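Local structure of exoenzyme S (Pseudomonas aeruginosa, 6GN8) at residues A38-Y43 and E56-G61; I159-I164 and A172-K177; D30-R35 and K86-G91. The protein probably acts as a secreted toxin with ADP-ribosyltransferase and GTPase-activating activities, the present chain being its ADP-ribosyltransferase part. The protein carries 2 engineered substitutions. All coordinates share one frame; numbering follows the deposited sequence.

Contact 1 of 3, residues A38-Y43 and E56-G61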
loop_
_atom_site.group_PDB
_atom_site.type_symbol
_atom_site.label_atom_id
_atom_site.label_comp_id
_atom_site.label_asym_id
_atom_site.label_seq_id
_atom_site.Cartn_x
_atom_site.Cartn_y
_atom_site.Cartn_z
ATOM N N ALA C 38 3.304 -39.695 42.528
ATOM C CA ALA C 38 4.705 -39.296 42.259
ATOM C C ALA C 38 4.934 -38.816 40.828
ATOM O O ALA C 38 5.898 -38.082 40.571
ATOM C CB ALA C 38 5.643 -40.457 42.560
ATOM N N ASP C 39 4.054 -39.237 39.901
ATOM C CA ASP C 39 4.092 -38.846 38.487
ATOM C C ASP C 39 3.820 -37.362 38.354
ATOM O O ASP C 39 4.412 -36.709 37.504
ATOM C CB ASP C 39 3.078 -39.658 37.659
ATOM C CG ASP C 39 3.599 -40.996 37.156
ATOM O OD1 ASP C 39 4.754 -41.354 37.499
ATOM O OD2 ASP C 39 2.856 -41.678 36.400
ATOM N N ALA C 40 2.915 -36.829 39.191
ATOM C CA ALA C 40 2.616 -35.398 39.211
ATOM C C ALA C 40 3.648 -34.647 40.081
ATOM O O ALA C 40 4.184 -33.625 39.660
ATOM C CB ALA C 40 1.203 -35.162 39.724
ATOM N N GLU C 41 3.959 -35.191 41.263
ATOM C CA GLU C 41 4.830 -34.573 42.268
ATOM C C GLU C 41 6.287 -34.366 41.825
ATOM O O GLU C 41 6.913 -33.435 42.327
ATOM C CB GLU C 41 4.816 -35.355 43.577
ATOM C CG GLU C 41 3.445 -35.759 44.067
ATOM C CD GLU C 41 3.538 -36.622 45.306
ATOM O OE1 GLU C 41 3.662 -36.042 46.407
ATOM O OE2 GLU C 41 3.517 -37.868 45.180
ATOM N N LYS C 42 6.838 -35.187 40.903
ATOM C CA LYS C 42 8.228 -34.953 40.459
ATOM C C LYS C 42 8.402 -33.541 39.840
ATOM O O LYS C 42 9.495 -32.962 39.938
ATOM C CB LYS C 42 8.738 -36.044 39.497
ATOM C CG LYS C 42 8.160 -36.080 38.074
ATOM C CD LYS C 42 8.982 -37.050 37.187
ATOM C CE LYS C 42 10.252 -36.381 36.704
ATOM N NZ LYS C 42 11.229 -37.312 36.070
ATOM N N TYR C 43 7.306 -32.965 39.287
ATOM C CA TYR C 43 7.347 -31.630 38.682
ATOM C C TYR C 43 7.219 -30.494 39.685
ATOM O O TYR C 43 7.405 -29.358 39.280
ATOM C CB TYR C 43 6.260 -31.481 37.610
ATOM C CG TYR C 43 6.424 -32.506 36.513
ATOM C CD1 TYR C 43 7.506 -32.451 35.640
ATOM C CD2 TYR C 43 5.551 -33.581 36.406
ATOM C CE1 TYR C 43 7.699 -33.428 34.672
ATOM C CE2 TYR C 43 5.737 -34.565 35.443
ATOM C CZ TYR C 43 6.803 -34.473 34.565
ATOM O OH TYR C 43 6.984 -35.434 33.603
ATOM N N GLU C 56 -0.635 -26.088 38.006
ATOM C CA GLU C 56 -0.287 -25.752 36.624
ATOM C C GLU C 56 1.054 -26.356 36.222
ATOM O O GLU C 56 1.163 -26.922 35.139
ATOM C CB GLU C 56 -0.277 -24.222 36.446
ATOM C CG GLU C 56 -1.671 -23.639 36.483
ATOM C CD GLU C 56 -1.811 -22.219 36.986
ATOM O OE1 GLU C 56 -0.855 -21.419 36.856
ATOM O OE2 GLU C 56 -2.896 -21.912 37.525
ATOM N N VAL C 57 2.071 -26.230 37.093
ATOM C CA VAL C 57 3.426 -26.757 36.879
ATOM C C VAL C 57 3.346 -28.295 36.757
ATOM O O VAL C 57 3.924 -28.843 35.829
ATOM C CB VAL C 57 4.406 -26.264 37.986
ATOM C CG1 VAL C 57 5.764 -26.963 37.904
ATOM C CG2 VAL C 57 4.587 -24.749 37.914
ATOM N N MET C 58 2.584 -28.974 37.636
ATOM C CA MET C 58 2.409 -30.433 37.539
ATOM C C MET C 58 1.624 -30.818 36.267
ATOM O O MET C 58 2.022 -31.763 35.588
ATOM C CB MET C 58 1.687 -31.004 38.776
ATOM C CG MET C 58 2.455 -30.858 40.094
ATOM S SD MET C 58 1.615 -31.756 41.431
ATOM C CE MET C 58 0.127 -30.790 41.618
ATOM N N ALA C 59 0.531 -30.094 35.932
ATOM C CA ALA C 59 -0.256 -30.397 34.728
ATOM C C ALA C 59 0.573 -30.233 33.427
ATOM O O ALA C 59 0.504 -31.099 32.538
ATOM C CB ALA C 59 -1.500 -29.533 34.666
ATOM N N LEU C 60 1.361 -29.120 33.329
ATOM C CA LEU C 60 2.228 -28.835 32.183
ATOM C C LEU C 60 3.312 -29.914 32.074
ATOM O O LEU C 60 3.608 -30.351 30.969
ATOM C CB LEU C 60 2.852 -27.418 32.291
ATOM C CG LEU C 60 1.902 -26.211 32.066
ATOM C CD1 LEU C 60 2.460 -24.953 32.721
ATOM C CD2 LEU C 60 1.669 -25.932 30.590
ATOM N N GLY C 61 3.837 -30.377 33.215
ATOM C CA GLY C 61 4.844 -31.436 33.271
ATOM C C GLY C 61 4.333 -32.791 32.826
ATOM O O GLY C 61 4.958 -33.470 32.005
#

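Contact 2 of 3, residues I159-I164 and A172-K177. Engineered in segment 172-177: A172 (natural residue Glu).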
loop_
_atom_site.group_PDB
_atom_site.type_symbol
_atom_site.label_atom_id
_atom_site.label_comp_id
_atom_site.label_asym_id
_atom_site.label_seq_id
_atom_site.Cartn_x
_atom_site.Cartn_y
_atom_site.Cartn_z
ATOM N N ILE C 159 3.488 -21.109 26.254
ATOM C CA ILE C 159 4.082 -21.314 27.578
ATOM C C ILE C 159 5.363 -22.134 27.401
ATOM O O ILE C 159 5.356 -23.208 26.786
ATOM C CB ILE C 159 3.088 -21.952 28.606
ATOM C CG1 ILE C 159 1.929 -20.955 28.927
ATOM C CG2 ILE C 159 3.817 -22.425 29.910
ATOM C CD1 ILE C 159 0.834 -21.540 29.677
ATOM N N ASP C 160 6.472 -21.586 27.900
ATOM C CA ASP C 160 7.759 -22.253 27.870
ATOM C C ASP C 160 7.785 -23.231 29.030
ATOM O O ASP C 160 7.630 -22.830 30.186
ATOM C CB ASP C 160 8.900 -21.229 27.926
ATOM C CG ASP C 160 10.271 -21.831 28.162
ATOM O OD1 ASP C 160 10.622 -22.803 27.463
ATOM O OD2 ASP C 160 10.994 -21.324 29.044
ATOM N N VAL C 161 7.880 -24.520 28.716
ATOM C CA VAL C 161 7.858 -25.613 29.704
ATOM C C VAL C 161 9.235 -26.289 29.848
ATOM O O VAL C 161 9.340 -27.319 30.510
ATOM C CB VAL C 161 6.754 -26.656 29.352
ATOM C CG1 VAL C 161 5.363 -26.051 29.468
ATOM C CG2 VAL C 161 6.960 -27.264 27.972
ATOM N N SER C 162 10.298 -25.680 29.281
ATOM C CA SER C 162 11.639 -26.251 29.245
ATOM C C SER C 162 12.251 -26.439 30.626
ATOM O O SER C 162 13.072 -27.341 30.800
ATOM C CB SER C 162 12.564 -25.453 28.332
ATOM O OG SER C 162 12.728 -24.110 28.745
ATOM N N GLY C 163 11.797 -25.677 31.606
ATOM C CA GLY C 163 12.246 -25.811 32.992
ATOM C C GLY C 163 11.455 -26.848 33.768
ATOM O O GLY C 163 11.856 -27.237 34.871
ATOM N N ILE C 164 10.327 -27.326 33.205
ATOM C CA ILE C 164 9.476 -28.349 33.843
ATOM C C ILE C 164 9.805 -29.749 33.235
ATOM O O ILE C 164 10.088 -30.697 33.966
ATOM C CB ILE C 164 7.963 -27.971 33.689
ATOM C CG1 ILE C 164 7.679 -26.498 34.137
ATOM C CG2 ILE C 164 7.076 -28.942 34.464
ATOM C CD1 ILE C 164 6.347 -25.816 33.606
ATOM N N ALA C 172 10.481 -26.909 24.775
ATOM C CA ALA C 172 9.131 -26.797 24.228
ATOM C C ALA C 172 8.406 -25.527 24.614
ATOM O O ALA C 172 8.481 -25.037 25.745
ATOM C CB ALA C 172 8.294 -28.002 24.636
ATOM N N ILE C 173 7.689 -25.008 23.644
ATOM C CA ILE C 173 6.790 -23.887 23.824
ATOM C C ILE C 173 5.425 -24.410 23.404
ATOM O O ILE C 173 5.266 -24.890 22.280
ATOM C CB ILE C 173 7.226 -22.573 23.138
ATOM C CG1 ILE C 173 8.485 -22.022 23.864
ATOM C CG2 ILE C 173 6.069 -21.537 23.171
ATOM C CD1 ILE C 173 9.107 -20.755 23.331
ATOM N N LEU C 174 4.494 -24.459 24.371
ATOM C CA LEU C 174 3.143 -24.961 24.146
ATOM C C LEU C 174 2.143 -23.850 23.870
ATOM O O LEU C 174 2.094 -22.857 24.591
ATOM C CB LEU C 174 2.647 -25.792 25.343
ATOM C CG LEU C 174 3.595 -26.817 25.941
ATOM C CD1 LEU C 174 2.938 -27.508 27.113
ATOM C CD2 LEU C 174 4.099 -27.836 24.894
ATOM N N TYR C 175 1.322 -24.043 22.837
ATOM C CA TYR C 175 0.202 -23.143 22.508
ATOM C C TYR C 175 -1.070 -23.847 22.970
ATOM O O TYR C 175 -1.140 -25.082 22.942
ATOM C CB TYR C 175 0.166 -22.750 21.008
ATOM C CG TYR C 175 1.251 -21.745 20.680
ATOM C CD1 TYR C 175 1.037 -20.379 20.853
ATOM C CD2 TYR C 175 2.521 -22.165 20.275
ATOM C CE1 TYR C 175 2.055 -19.451 20.622
ATOM C CE2 TYR C 175 3.539 -21.244 20.025
ATOM C CZ TYR C 175 3.301 -19.889 20.206
ATOM O OH TYR C 175 4.299 -18.975 20.040
ATOM N N ASN C 176 -2.035 -23.054 23.454
ATOM C CA ASN C 176 -3.319 -23.471 24.008
ATOM C C ASN C 176 -4.140 -24.314 23.019
ATOM O O ASN C 176 -4.005 -24.154 21.807
ATOM C CB ASN C 176 -4.113 -22.210 24.408
ATOM C CG ASN C 176 -5.036 -22.352 25.590
ATOM O OD1 ASN C 176 -5.516 -21.367 26.126
ATOM N ND2 ASN C 176 -5.288 -23.554 26.046
ATOM N N LYS C 177 -4.987 -25.215 23.529
ATOM C CA LYS C 177 -5.822 -26.017 22.640
ATOM C C LYS C 177 -6.800 -25.057 21.936
ATOM O O LYS C 177 -7.221 -24.080 22.550
ATOM C CB LYS C 177 -6.535 -27.156 23.405
ATOM C CG LYS C 177 -7.534 -26.696 24.434
ATOM C CD LYS C 177 -8.382 -27.838 24.960
ATOM C CE LYS C 177 -9.464 -27.359 25.916
ATOM N NZ LYS C 177 -8.916 -26.914 27.232
#

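Contact 3 of 3, residues D30-R35 and K86-G91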
loop_
_atom_site.group_PDB
_atom_site.type_symbol
_atom_site.label_atom_id
_atom_site.label_comp_id
_atom_site.label_asym_id
_atom_site.label_seq_id
_atom_site.Cartn_x
_atom_site.Cartn_y
_atom_site.Cartn_z
ATOM N N ASP C 30 -4.269 -30.969 44.582
ATOM C CA ASP C 30 -4.542 -32.172 45.365
ATOM C C ASP C 30 -5.126 -33.255 44.496
ATOM O O ASP C 30 -4.727 -34.415 44.632
ATOM C CB ASP C 30 -5.486 -31.863 46.531
ATOM C CG ASP C 30 -4.854 -31.051 47.646
ATOM O OD1 ASP C 30 -3.597 -31.002 47.714
ATOM O OD2 ASP C 30 -5.609 -30.466 48.455
ATOM N N GLY C 31 -6.037 -32.866 43.596
ATOM C CA GLY C 31 -6.671 -33.768 42.638
ATOM C C GLY C 31 -5.658 -34.481 41.760
ATOM O O GLY C 31 -5.759 -35.696 41.566
ATOM N N LEU C 32 -4.642 -33.728 41.277
ATOM C CA LEU C 32 -3.535 -34.218 40.456
ATOM C C LEU C 32 -2.625 -35.183 41.248
ATOM O O LEU C 32 -2.195 -36.194 40.687
ATOM C CB LEU C 32 -2.718 -33.038 39.895
ATOM C CG LEU C 32 -3.368 -32.250 38.738
ATOM C CD1 LEU C 32 -2.723 -30.905 38.586
ATOM C CD2 LEU C 32 -3.336 -33.034 37.402
ATOM N N VAL C 33 -2.346 -34.889 42.539
ATOM C CA VAL C 33 -1.496 -35.763 43.385
ATOM C C VAL C 33 -2.274 -37.038 43.751
ATOM O O VAL C 33 -1.709 -38.133 43.719
ATOM C CB VAL C 33 -0.922 -35.056 44.647
ATOM C CG1 VAL C 33 -0.099 -36.025 45.503
ATOM C CG2 VAL C 33 -0.079 -33.838 44.257
ATOM N N LYS C 34 -3.574 -36.906 44.054
ATOM C CA LYS C 34 -4.413 -38.066 44.374
ATOM C C LYS C 34 -4.448 -39.030 43.190
ATOM O O LYS C 34 -4.315 -40.239 43.394
ATOM C CB LYS C 34 -5.848 -37.641 44.748
ATOM C CG LYS C 34 -5.995 -37.082 46.154
ATOM C CD LYS C 34 -7.363 -36.408 46.316
ATOM C CE LYS C 34 -7.589 -35.802 47.679
ATOM N NZ LYS C 34 -8.992 -35.335 47.839
ATOM N N ARG C 35 -4.583 -38.480 41.954
ATOM C CA ARG C 35 -4.723 -39.225 40.705
ATOM C C ARG C 35 -3.413 -39.740 40.134
ATOM O O ARG C 35 -3.394 -40.874 39.664
ATOM C CB ARG C 35 -5.437 -38.353 39.653
ATOM C CG ARG C 35 -5.656 -38.964 38.270
ATOM C CD ARG C 35 -6.417 -40.276 38.303
ATOM N NE ARG C 35 -6.666 -40.790 36.952
ATOM C CZ ARG C 35 -5.803 -41.513 36.240
ATOM N NH1 ARG C 35 -4.609 -41.807 36.729
ATOM N NH2 ARG C 35 -6.130 -41.942 35.031
ATOM N N LYS C 86 -9.006 -34.836 32.384
ATOM C CA LYS C 86 -9.808 -33.679 32.808
ATOM C C LYS C 86 -9.000 -32.744 33.691
ATOM O O LYS C 86 -8.943 -31.536 33.415
ATOM C CB LYS C 86 -11.082 -34.125 33.534
ATOM C CG LYS C 86 -12.230 -34.460 32.589
ATOM C CD LYS C 86 -13.566 -34.708 33.304
ATOM C CE LYS C 86 -13.724 -36.123 33.833
ATOM N NZ LYS C 86 -15.022 -36.328 34.535
ATOM N N LEU C 87 -8.322 -33.313 34.708
ATOM C CA LEU C 87 -7.471 -32.581 35.660
ATOM C C LEU C 87 -6.257 -31.906 34.972
ATOM O O LEU C 87 -5.977 -30.741 35.268
ATOM C CB LEU C 87 -6.989 -33.506 36.798
ATOM C CG LEU C 87 -8.042 -34.047 37.768
ATOM C CD1 LEU C 87 -7.488 -35.199 38.585
ATOM C CD2 LEU C 87 -8.557 -32.973 38.684
ATOM N N ILE C 88 -5.558 -32.629 34.041
ATOM C CA ILE C 88 -4.405 -32.110 33.291
ATOM C C ILE C 88 -4.869 -30.950 32.400
ATOM O O ILE C 88 -4.221 -29.901 32.372
ATOM C CB ILE C 88 -3.635 -33.197 32.468
ATOM C CG1 ILE C 88 -3.021 -34.262 33.368
ATOM C CG2 ILE C 88 -2.512 -32.553 31.652
ATOM C CD1 ILE C 88 -2.481 -35.544 32.622
ATOM N N ASP C 89 -6.008 -31.128 31.718
ATOM C CA ASP C 89 -6.606 -30.121 30.833
ATOM C C ASP C 89 -7.033 -28.864 31.615
ATOM O O ASP C 89 -6.851 -27.778 31.101
ATOM C CB ASP C 89 -7.805 -30.732 30.078
ATOM C CG ASP C 89 -8.503 -29.812 29.096
ATOM O OD1 ASP C 89 -7.819 -29.261 28.214
ATOM O OD2 ASP C 89 -9.739 -29.669 29.195
ATOM N N GLN C 90 -7.572 -28.982 32.839
ATOM C CA GLN C 90 -7.941 -27.753 33.570
ATOM C C GLN C 90 -6.697 -27.046 34.153
ATOM O O GLN C 90 -6.682 -25.816 34.171
ATOM C CB GLN C 90 -9.052 -27.927 34.627
ATOM C CG GLN C 90 -8.981 -29.142 35.515
ATOM C CD GLN C 90 -10.313 -29.439 36.193
ATOM O OE1 GLN C 90 -10.417 -29.515 37.426
ATOM N NE2 GLN C 90 -11.362 -29.633 35.407
ATOM N N GLY C 91 -5.651 -27.804 34.505
ATOM C CA GLY C 91 -4.385 -27.247 34.972
ATOM C C GLY C 91 -3.651 -26.484 33.880
ATOM O O GLY C 91 -3.025 -25.457 34.139
#

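Contact 1 of 3, residues A38-Y43 and E56-G61
The ring of Y43 lies flat against the backbone of G61. Its centroid is 3.5 Å from G61 CA, only 5° off the ring normal, which makes a CH-pi contact over the face. CG stands anti to the carbonyl carbon of Y43 (chi1 -59°), directing the ring toward helix 54-77, where the lack of a side chain at G61 lets it settle directly on the main chain. The aliphatic CG of K42 lies over the opposite face, so the ring is sandwiched. Beyond CZ, Y43 OH comes within 3.2 Å of G61 O.

A second close patch involves M58, whose CG reaches A40 O at 3.3 Å while its SD rests 3.8 Å from A40 CB. M58 also packs on A29, L32 and V33 of helix 24-36. V57 adds its CG1 methyl, 3.2 Å from Y43 O.

The other side of the short helix is looser: A38 and D39 are exposed and do not touch 56-61, although D39 and A40 reach L62, one residue further along helix 54-77. K42 does not reach 56-61 either. Cohesion between the two segments therefore rests mainly on dispersion and ring-to-backbone packing, with no charged pair between them.

Contact 2 of 3, residues I159-I164 and A172-K177
V161, just past the bridged residues of its strand, packs on L174 of the paired strand in a short antiparallel hairpin, the two side chains crossing at about a right angle. From V161 CB two methyls diverge. CG1, anti to the carbonyl carbon (chi1 -66°), ends 3.7 Å from L174 CD1, with L174 CG slightly farther off. CG2, set between the backbone N and the carbonyl carbon, turns to the start of the other strand, where it meets A172 O at 3.5 Å and A172 CB at 3.7 Å, and it also borders L174. A172 is an engineered residue, Glu in the natural protein.

The backbone ladder is compact. I159 and L174 form a hydrogen-bonded pair, I159 N to L174 O at 2.8 Å and L174 N to I159 O at 2.9 Å. D160 and I173 follow as a non-hydrogen-bonded pair, and V161 N then donates to A172 O at 3.1 Å, nearly straight at 169°. On the face bearing D160 and I173, the aspartate turns back on its own segment: S162 OG donates to D160 OD1 at 2.8 Å, on the syn side, and S162 N adds a weak bond to the same oxygen.

Strand 172-175 is the middle of a three-stranded antiparallel sheet, bonded on its other edge to strand 133-136 through T135 and L133. V161 and L174 pack on helix 54-77, and I159 on helix 83-99.

Contact 3 of 3, residues D30-R35 and K86-G91
L87 points from helix 83-99 toward helix 24-36 and meets G31, L32 and R35. The two short segments run roughly antiparallel, with 147° between their N-to-C directions and axes approaching to 9.9 Å.

Apolar packing dominates. L32 and L87 slide past each other in opposite directions, so L32 CD2 touches the base of its partner, lying 3.7 Å from L87 CB, instead of its branch end. L32 CD2 also reaches I88, 4.2 Å from I88 CG1. L32 has CG anti to its carbonyl carbon (chi1 -75°), and although its CB leaves to the flank, the branched end is carried closer to the second helix. Away from this interface L32 also packs on L62 of helix 54-77.

Contacts between a side chain and the main chain come next. L87 CD1 lies 3.5 Å from G31 O and rests on the main chain of that turn. G31 has no side chain to stand in the way, and the leucine branch fits close to the helix there.

At the solvent side, the aliphatic base of R35 completes the strip, CB standing 3.9 Å from L87 CD1. Its chain bends at chi2 (56°), and NH2 makes a long, weak ion pair with D82. Polar bonding between the two segments is absent; D89 has a partner outside this interface in Y132, whose hydroxyl is hydrogen-bonded to D89 OD1.

This is ordinary helix-helix packing, one leucine from each helix interleaving beside a glycine, within the all-helical N-terminal bundle of this ADP-ribosyltransferase part, in which helix 54-77 also packs against both helices.

Overall arrangement
Contacts 1 and 3 belong to one helical cluster, their centres about 9 Å apart. Helix 24-36 leads into helix 38-41, helix 54-77 is followed by helix 83-99, and contact 1 is nested inside the loop closed by contact 3. Contact 2 comes later in the chain, its centre about 13 Å from that of contact 1 and 18 Å from that of contact 3. It lies nearer the chain centre, in the small three-stranded sheet. I164 touches Y43 and G61, and K177 NZ forms a salt bridge with D89 OD1, 2.8 Å away. Contacts 1 and 3 hold the helices together, while the residues of contact 2 that touch them tie the small sheet to that cluster.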